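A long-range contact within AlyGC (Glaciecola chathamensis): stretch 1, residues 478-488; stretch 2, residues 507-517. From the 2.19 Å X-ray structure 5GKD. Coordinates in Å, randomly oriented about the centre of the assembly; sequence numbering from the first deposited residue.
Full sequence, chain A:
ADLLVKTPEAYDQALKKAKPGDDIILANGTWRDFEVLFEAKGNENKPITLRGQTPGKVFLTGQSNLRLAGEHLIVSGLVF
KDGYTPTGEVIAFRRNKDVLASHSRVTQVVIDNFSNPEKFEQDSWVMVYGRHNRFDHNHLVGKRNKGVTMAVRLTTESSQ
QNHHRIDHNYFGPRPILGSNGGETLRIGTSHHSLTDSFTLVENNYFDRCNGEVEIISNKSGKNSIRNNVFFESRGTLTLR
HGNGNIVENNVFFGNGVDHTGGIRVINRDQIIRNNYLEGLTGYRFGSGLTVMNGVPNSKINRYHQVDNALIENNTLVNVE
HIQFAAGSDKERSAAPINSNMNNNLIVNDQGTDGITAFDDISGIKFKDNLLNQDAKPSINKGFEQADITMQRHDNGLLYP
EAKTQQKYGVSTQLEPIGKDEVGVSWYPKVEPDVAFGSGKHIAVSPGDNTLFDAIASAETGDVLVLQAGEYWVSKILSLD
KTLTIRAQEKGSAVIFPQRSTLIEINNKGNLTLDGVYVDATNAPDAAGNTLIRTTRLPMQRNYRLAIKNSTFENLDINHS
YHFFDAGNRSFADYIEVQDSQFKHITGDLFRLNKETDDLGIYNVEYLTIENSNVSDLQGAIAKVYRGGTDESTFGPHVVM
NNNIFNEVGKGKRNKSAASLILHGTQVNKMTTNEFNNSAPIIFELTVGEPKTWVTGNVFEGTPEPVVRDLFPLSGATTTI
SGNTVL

Stretch 1 478-488: SLDKTLTIRAQ
Stretch 2 507-517: NKGNLTLDGVY

Parallel β-strands sort their side chains by face, and two stretches of AlyGC, 26 or more residues apart where they touch, illustrate the principle. Its apolar centre is Ile 485 (chi1 m, chi2 t), on the same face as Leu 483, Leu 511 and Leu 513. Ile 485 CB lies 3.9 Å from Leu 513 CD2 (m, t), its CG1 4.3 Å from Leu 511 CD1 (t, p), and its CG2 4.3 Å from Val 516 CG1 (chi1 m). These are van der Waals contacts between buried hydrocarbon groups, which gain by packing away from water. Both leucines leave the backbone toward this face, but their ends come nearer the neighbouring strand. Leu 479 (t, p) extends the apolar group, with its CD2 3.6 Å from Leu 511 CB.

Beneath this layer, strand 482-487 runs beside strand 510-514 with axes 4.8 Å apart at closest approach and directions differing by 10°. Phi values from -76° to -149° and psi values from 111° to 144° keep both extended. The register pairs Thr 482 with Asn 510, Leu 483 with Leu 511, Thr 484 with Thr 512, Ile 485 with Leu 513 and Arg 486 with Asp 514, at CA-CA separations of 4.5, 5.3, 4.6, 5.1 and 4.7 Å. As parallel pairing requires, alternate residues of each strand bond across the gap: Asn 510 N donates to Lys 481 O (3.0 Å), Leu 483 N to Asn 510 O (3.0 Å), Thr 512 N to Leu 483 O (3.1 Å), Ile 485 N to Thr 512 O (2.8 Å), Asp 514 N to Ile 485 O (3.0 Å) and Ala 487 N to Asp 514 O (3.1 Å). CA-H...O contacts supplement this ladder, including Thr 484 CA to Thr 512 O at 3.4 Å.

A glycine lies just outside each end of strand 510-514. At Gly 509 (-78°/138°), an ideal CB would clash with Leu 479 O at 2.3 Å; the real CA instead approaches Lys 481 O at 3.1 Å. Gly 515 adopts a positive phi (72°/21°), which favours glycine, and its O lies 3.1 Å from Ala 487 CB.

The other face is polar. Thr 484 and Thr 512, both m, meet with OG1 of Thr 484 3.6 Å from CB of Thr 512. Asn 510 ND2 (chi1 m, chi2 -76°) donates to Thr 482 OG1 (m) at 3.0 Å, and a water bridges that OG1 to Lys 508 O, 2.7 Å from each. At the partly exposed edge, Arg 486 (t, t, m) and Asp 514 (chi1 t) form a salt bridge: guanidinium and carboxylate attract by opposite charge, but at 3.5 Å and an N-H...O angle of 135° the NE-OD2 hydrogen bond is weak. A second water bridges the same two side chains, accepting from Arg 486 NH2 (2.7 Å) and donating to Asp 514 OD2 (3.0 Å).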

ATOM      1  N   SER A 478      12.042  11.889  -8.168  1.00 32.94           N
ATOM      2  CA  SER A 478      11.997  10.467  -7.856  1.00 30.78           C
ATOM      3  C   SER A 478      13.389   9.883  -8.040  1.00 31.62           C
ATOM      4  O   SER A 478      13.993  10.009  -9.111  1.00 33.46           O
ATOM      5  CB  SER A 478      10.952   9.731  -8.699  1.00 33.10           C
ATOM      6  OG  SER A 478      11.048  10.079 -10.056  1.00 42.41           O
ATOM      7  N   LEU A 479      13.899   9.277  -6.979  1.00 27.68           N
ATOM      8  CA  LEU A 479      15.260   8.774  -6.907  1.00 28.94           C
ATOM      9  C   LEU A 479      15.244   7.258  -7.064  1.00 29.98           C
ATOM     10  O   LEU A 479      14.608   6.556  -6.269  1.00 28.66           O
ATOM     11  CB  LEU A 479      15.885   9.172  -5.573  1.00 26.46           C
ATOM     12  CG  LEU A 479      17.384   9.049  -5.385  1.00 30.59           C
ATOM     13  CD1 LEU A 479      18.117   9.734  -6.519  1.00 30.55           C
ATOM     14  CD2 LEU A 479      17.735   9.698  -4.078  1.00 31.56           C
ATOM     15  N   ASP A 480      15.930   6.759  -8.090  1.00 27.64           N
ATOM     16  CA  ASP A 480      16.048   5.327  -8.322  1.00 26.67           C
ATOM     17  C   ASP A 480      17.512   4.936  -8.438  1.00 25.99           C
ATOM     18  O   ASP A 480      17.843   3.928  -9.052  1.00 26.34           O
ATOM     19  CB  ASP A 480      15.247   4.876  -9.554  1.00 28.53           C
ATOM     20  CG  ASP A 480      15.734   5.508 -10.859  1.00 32.57           C
ATOM     21  OD1 ASP A 480      16.734   6.247 -10.855  1.00 36.38           O
ATOM     22  OD2 ASP A 480      15.116   5.254 -11.911  1.00 37.48           O
ATOM     23  N   LYS A 481      18.394   5.726  -7.830  1.00 25.10           N
ATOM     24  CA  LYS A 481      19.814   5.420  -7.790  1.00 23.72           C
ATOM     25  C   LYS A 481      20.373   5.931  -6.468  1.00 24.82           C
ATOM     26  O   LYS A 481      19.659   6.537  -5.665  1.00 24.82           O
ATOM     27  CB  LYS A 481      20.528   6.039  -8.991  1.00 25.06           C
ATOM     28  CG  LYS A 481      20.654   7.551  -8.904  1.00 30.54           C
ATOM     29  CD  LYS A 481      20.839   8.201 -10.268  1.00 30.52           C
ATOM     30  CE  LYS A 481      19.544   8.215 -11.031  1.00 36.20           C
ATOM     31  NZ  LYS A 481      19.628   9.019 -12.283  1.00 37.03           N
ATOM     32  N   THR A 482      21.659   5.699  -6.240  1.00 24.12           N
ATOM     33  CA  THR A 482      22.314   6.222  -5.047  1.00 22.54           C
ATOM     34  C   THR A 482      22.856   7.614  -5.361  1.00 27.10           C
ATOM     35  O   THR A 482      23.584   7.799  -6.342  1.00 25.30           O
ATOM     36  CB  THR A 482      23.430   5.282  -4.580  1.00 22.88           C
ATOM     37  OG1 THR A 482      22.862   4.014  -4.185  1.00 24.82           O
ATOM     38  CG2 THR A 482      24.187   5.881  -3.409  1.00 20.85           C
ATOM     39  N   LEU A 483      22.484   8.594  -4.544  1.00 25.73           N
ATOM     40  CA  LEU A 483      22.772   9.980  -4.893  1.00 26.21           C
ATOM     41  C   LEU A 483      22.994  10.807  -3.639  1.00 26.05           C
ATOM     42  O   LEU A 483      22.336  10.587  -2.621  1.00 27.39           O
ATOM     43  CB  LEU A 483      21.621  10.579  -5.709  1.00 26.21           C
ATOM     44  CG  LEU A 483      21.969  11.655  -6.729  1.00 32.23           C
ATOM     45  CD1 LEU A 483      22.637  11.039  -7.956  1.00 29.52           C
ATOM     46  CD2 LEU A 483      20.720  12.434  -7.119  1.00 35.68           C
ATOM     47  N   THR A 484      23.919  11.761  -3.723  1.00 30.23           N
ATOM     48  CA  THR A 484      24.128  12.771  -2.692  1.00 27.86           C
ATOM     49  C   THR A 484      23.794  14.138  -3.271  1.00 28.94           C
ATOM     50  O   THR A 484      24.287  14.499  -4.343  1.00 34.73           O
ATOM     51  CB  THR A 484      25.568  12.759  -2.170  1.00 28.28           C
ATOM     52  OG1 THR A 484      25.848  11.502  -1.543  1.00 31.12           O
ATOM     53  CG2 THR A 484      25.772  13.857  -1.151  1.00 29.93           C
ATOM     54  N   ILE A 485      22.951  14.889  -2.574  1.00 26.19           N
ATOM     55  CA  ILE A 485      22.643  16.267  -2.930  1.00 27.79           C
ATOM     56  C   ILE A 485      23.323  17.168  -1.901  1.00 30.61           C
ATOM     57  O   ILE A 485      22.940  17.187  -0.724  1.00 29.97           O
ATOM     58  CB  ILE A 485      21.131  16.506  -2.998  1.00 28.68           C
ATOM     59  CG1 ILE A 485      20.511  15.550  -4.027  1.00 24.42           C
ATOM     60  CG2 ILE A 485      20.843  17.948  -3.350  1.00 27.17           C
ATOM     61  CD1 ILE A 485      19.061  15.762  -4.277  1.00 22.42           C
ATOM     62  N   ARG A 486      24.352  17.899  -2.333  1.00 32.69           N
ATOM     63  CA  ARG A 486      25.212  18.671  -1.442  1.00 33.68           C
ATOM     64  C   ARG A 486      25.217  20.136  -1.849  1.00 33.09           C
ATOM     65  O   ARG A 486      25.407  20.453  -3.026  1.00 35.19           O
ATOM     66  CB  ARG A 486      26.643  18.125  -1.463  1.00 33.04           C
ATOM     67  CG  ARG A 486      27.641  18.926  -0.633  1.00 40.60           C
ATOM     68  CD  ARG A 486      29.024  18.335  -0.741  1.00 38.33           C
ATOM     69  NE  ARG A 486      29.032  16.960  -0.254  1.00 47.70           N
ATOM     70  CZ  ARG A 486      29.950  16.050  -0.570  1.00 48.17           C
ATOM     71  NH1 ARG A 486      30.953  16.365  -1.387  1.00 46.04           N
ATOM     72  NH2 ARG A 486      29.862  14.819  -0.073  1.00 44.61           N
ATOM     73  N   ALA A 487      25.021  21.026  -0.884  1.00 31.51           N
ATOM     74  CA  ALA A 487      25.167  22.453  -1.151  1.00 38.21           C
ATOM     75  C   ALA A 487      26.644  22.809  -1.236  1.00 37.32           C
ATOM     76  O   ALA A 487      27.446  22.376  -0.403  1.00 38.88           O
ATOM     77  CB  ALA A 487      24.494  23.286  -0.062  1.00 38.39           C
ATOM     78  N   GLN A 488      26.987  23.589  -2.223  1.00 41.45           N
ATOM     79  CA  GLN A 488      28.332  24.044  -2.386  1.00 45.09           C
ATOM     80  C   GLN A 488      28.715  24.792  -1.123  1.00 42.11           C
ATOM     81  O   GLN A 488      29.772  24.641  -0.610  1.00 46.23           O
ATOM     82  CB  GLN A 488      28.356  24.937  -3.575  1.00 45.43           C
ATOM     83  CG  GLN A 488      29.581  25.765  -3.682  1.00 55.58           C
ATOM     84  CD  GLN A 488      30.517  25.173  -4.639  1.00 58.48           C
ATOM     85  OE1 GLN A 488      30.257  25.160  -5.808  1.00 61.28           O
ATOM     86  NE2 GLN A 488      31.599  24.658  -4.150  1.00 67.47           N
ATOM     87  N   ASN A 507      12.776   2.021  -5.698  1.00 24.62           N
ATOM     88  CA  ASN A 507      13.725   0.919  -5.721  1.00 22.44           C
ATOM     89  C   ASN A 507      15.068   1.388  -6.248  1.00 25.39           C
ATOM     90  O   ASN A 507      15.135   2.089  -7.259  1.00 24.55           O
ATOM     91  CB  ASN A 507      13.192  -0.220  -6.590  1.00 20.66           C
ATOM     92  CG  ASN A 507      12.052  -0.955  -5.933  1.00 22.98           C
ATOM     93  OD1 ASN A 507      12.015  -1.100  -4.713  1.00 21.93           O
ATOM     94  ND2 ASN A 507      11.114  -1.421  -6.734  1.00 21.03           N
ATOM     95  N   LYS A 508      16.136   1.015  -5.538  1.00 23.98           N
ATOM     96  CA  LYS A 508      17.530   1.313  -5.846  1.00 23.62           C
ATOM     97  C   LYS A 508      17.890   2.740  -5.447  1.00 24.66           C
ATOM     98  O   LYS A 508      19.062   3.109  -5.511  1.00 25.68           O
ATOM     99  CB  LYS A 508      17.883   1.074  -7.328  1.00 24.93           C
ATOM    100  CG  LYS A 508      17.479  -0.340  -7.802  1.00 31.69           C
ATOM    101  CD  LYS A 508      17.567  -0.529  -9.299  1.00 33.28           C
ATOM    102  CE  LYS A 508      18.985  -0.396  -9.757  1.00 40.71           C
ATOM    103  NZ  LYS A 508      19.854  -1.226  -8.893  1.00 37.48           N
ATOM    104  N   GLY A 509      16.930   3.546  -5.009  1.00 21.89           N
ATOM    105  CA  GLY A 509      17.245   4.870  -4.520  1.00 20.73           C
ATOM    106  C   GLY A 509      17.807   4.829  -3.107  1.00 23.48           C
ATOM    107  O   GLY A 509      17.340   4.082  -2.246  1.00 23.12           O
ATOM    108  N   ASN A 510      18.842   5.629  -2.886  1.00 22.45           N
ATOM    109  CA  ASN A 510      19.400   5.890  -1.570  1.00 21.52           C
ATOM    110  C   ASN A 510      19.850   7.344  -1.598  1.00 24.76           C
ATOM    111  O   ASN A 510      20.393   7.799  -2.604  1.00 24.67           O
ATOM    112  CB  ASN A 510      20.572   4.941  -1.222  1.00 19.67           C
ATOM    113  CG  ASN A 510      20.210   3.448  -1.359  1.00 23.51           C
ATOM    114  OD1 ASN A 510      19.530   2.892  -0.512  1.00 25.68           O
ATOM    115  ND2 ASN A 510      20.696   2.801  -2.417  1.00 25.44           N
ATOM    116  N   LEU A 511      19.608   8.081  -0.516  1.00 24.40           N
ATOM    117  CA  LEU A 511      19.705   9.533  -0.560  1.00 23.59           C
ATOM    118  C   LEU A 511      20.526  10.074   0.602  1.00 23.24           C
ATOM    119  O   LEU A 511      20.280   9.715   1.755  1.00 23.80           O
ATOM    120  CB  LEU A 511      18.305  10.169  -0.535  1.00 22.43           C
ATOM    121  CG  LEU A 511      18.261  11.702  -0.470  1.00 28.31           C
ATOM    122  CD1 LEU A 511      18.919  12.319  -1.704  1.00 25.10           C
ATOM    123  CD2 LEU A 511      16.831  12.237  -0.292  1.00 22.55           C
ATOM    124  N   THR A 512      21.486  10.942   0.294  1.00 25.14           N
ATOM    125  CA  THR A 512      22.133  11.789   1.285  1.00 23.27           C
ATOM    126  C   THR A 512      21.838  13.242   0.954  1.00 26.23           C
ATOM    127  O   THR A 512      22.013  13.667  -0.191  1.00 29.98           O
ATOM    128  CB  THR A 512      23.640  11.560   1.334  1.00 27.83           C
ATOM    129  OG1 THR A 512      23.917  10.270   1.892  1.00 25.62           O
ATOM    130  CG2 THR A 512      24.323  12.638   2.179  1.00 28.78           C
ATOM    131  N   LEU A 513      21.341  13.981   1.939  1.00 27.57           N
ATOM    132  CA  LEU A 513      21.205  15.426   1.872  1.00 26.02           C
ATOM    133  C   LEU A 513      22.242  16.035   2.804  1.00 30.25           C
ATOM    134  O   LEU A 513      22.335  15.644   3.972  1.00 29.52           O
ATOM    135  CB  LEU A 513      19.804  15.890   2.280  1.00 26.05           C
ATOM    136  CG  LEU A 513      18.606  15.411   1.466  1.00 24.74           C
ATOM    137  CD1 LEU A 513      17.323  15.916   2.073  1.00 24.35           C
ATOM    138  CD2 LEU A 513      18.712  15.868   0.045  1.00 26.74           C
ATOM    139  N   ASP A 514      23.002  16.998   2.294  1.00 30.07           N
ATOM    140  CA  ASP A 514      24.120  17.572   3.031  1.00 29.67           C
ATOM    141  C   ASP A 514      24.100  19.084   2.822  1.00 34.44           C
ATOM    142  O   ASP A 514      24.314  19.567   1.704  1.00 30.32           O
ATOM    143  CB  ASP A 514      25.433  16.943   2.563  1.00 29.03           C
ATOM    144  CG  ASP A 514      26.633  17.435   3.334  1.00 36.21           C
ATOM    145  OD1 ASP A 514      26.455  18.224   4.289  1.00 38.24           O
ATOM    146  OD2 ASP A 514      27.759  17.000   2.996  1.00 38.01           O
ATOM    147  N   GLY A 515      23.801  19.828   3.883  1.00 29.34           N
ATOM    148  CA  GLY A 515      23.879  21.273   3.828  1.00 32.90           C
ATOM    149  C   GLY A 515      22.802  21.973   3.029  1.00 31.15           C
ATOM    150  O   GLY A 515      22.994  23.109   2.622  1.00 38.76           O
ATOM    151  N   VAL A 516      21.676  21.351   2.796  1.00 31.01           N
ATOM    152  CA  VAL A 516      20.676  21.974   1.964  1.00 25.47           C
ATOM    153  C   VAL A 516      19.690  22.722   2.851  1.00 25.17           C
ATOM    154  O   VAL A 516      19.626  22.523   4.061  1.00 30.14           O
ATOM    155  CB  VAL A 516      19.953  20.952   1.056  1.00 29.39           C
ATOM    156  CG1 VAL A 516      20.955  20.036   0.380  1.00 29.83           C
ATOM    157  CG2 VAL A 516      18.921  20.153   1.844  1.00 28.37           C
ATOM    158  N   TYR A 517      18.910  23.594   2.231  1.00 25.79           N
ATOM    159  CA  TYR A 517      17.918  24.389   2.933  1.00 28.74           C
ATOM    160  C   TYR A 517      16.600  24.252   2.186  1.00 29.22           C
ATOM    161  O   TYR A 517      16.535  24.529   0.985  1.00 30.11           O
ATOM    162  CB  TYR A 517      18.372  25.854   3.017  1.00 34.48           C
ATOM    163  CG  TYR A 517      17.569  26.698   3.964  1.00 35.88           C
ATOM    164  CD1 TYR A 517      16.310  27.179   3.600  1.00 40.02           C
ATOM    165  CD2 TYR A 517      18.061  27.029   5.224  1.00 41.14           C
ATOM    166  CE1 TYR A 517      15.555  27.954   4.463  1.00 39.16           C
ATOM    167  CE2 TYR A 517      17.309  27.808   6.103  1.00 50.10           C
ATOM    168  CZ  TYR A 517      16.056  28.264   5.711  1.00 50.53           C
ATOM    169  OH  TYR A 517      15.301  29.036   6.564  1.00 56.08           O
TER
HETATM  170  O   HOH W   1      21.603   2.089  -5.628  1.00 23.51           O
HETATM  171  O   HOH W   2      28.328  14.263   2.047  1.00 40.32           O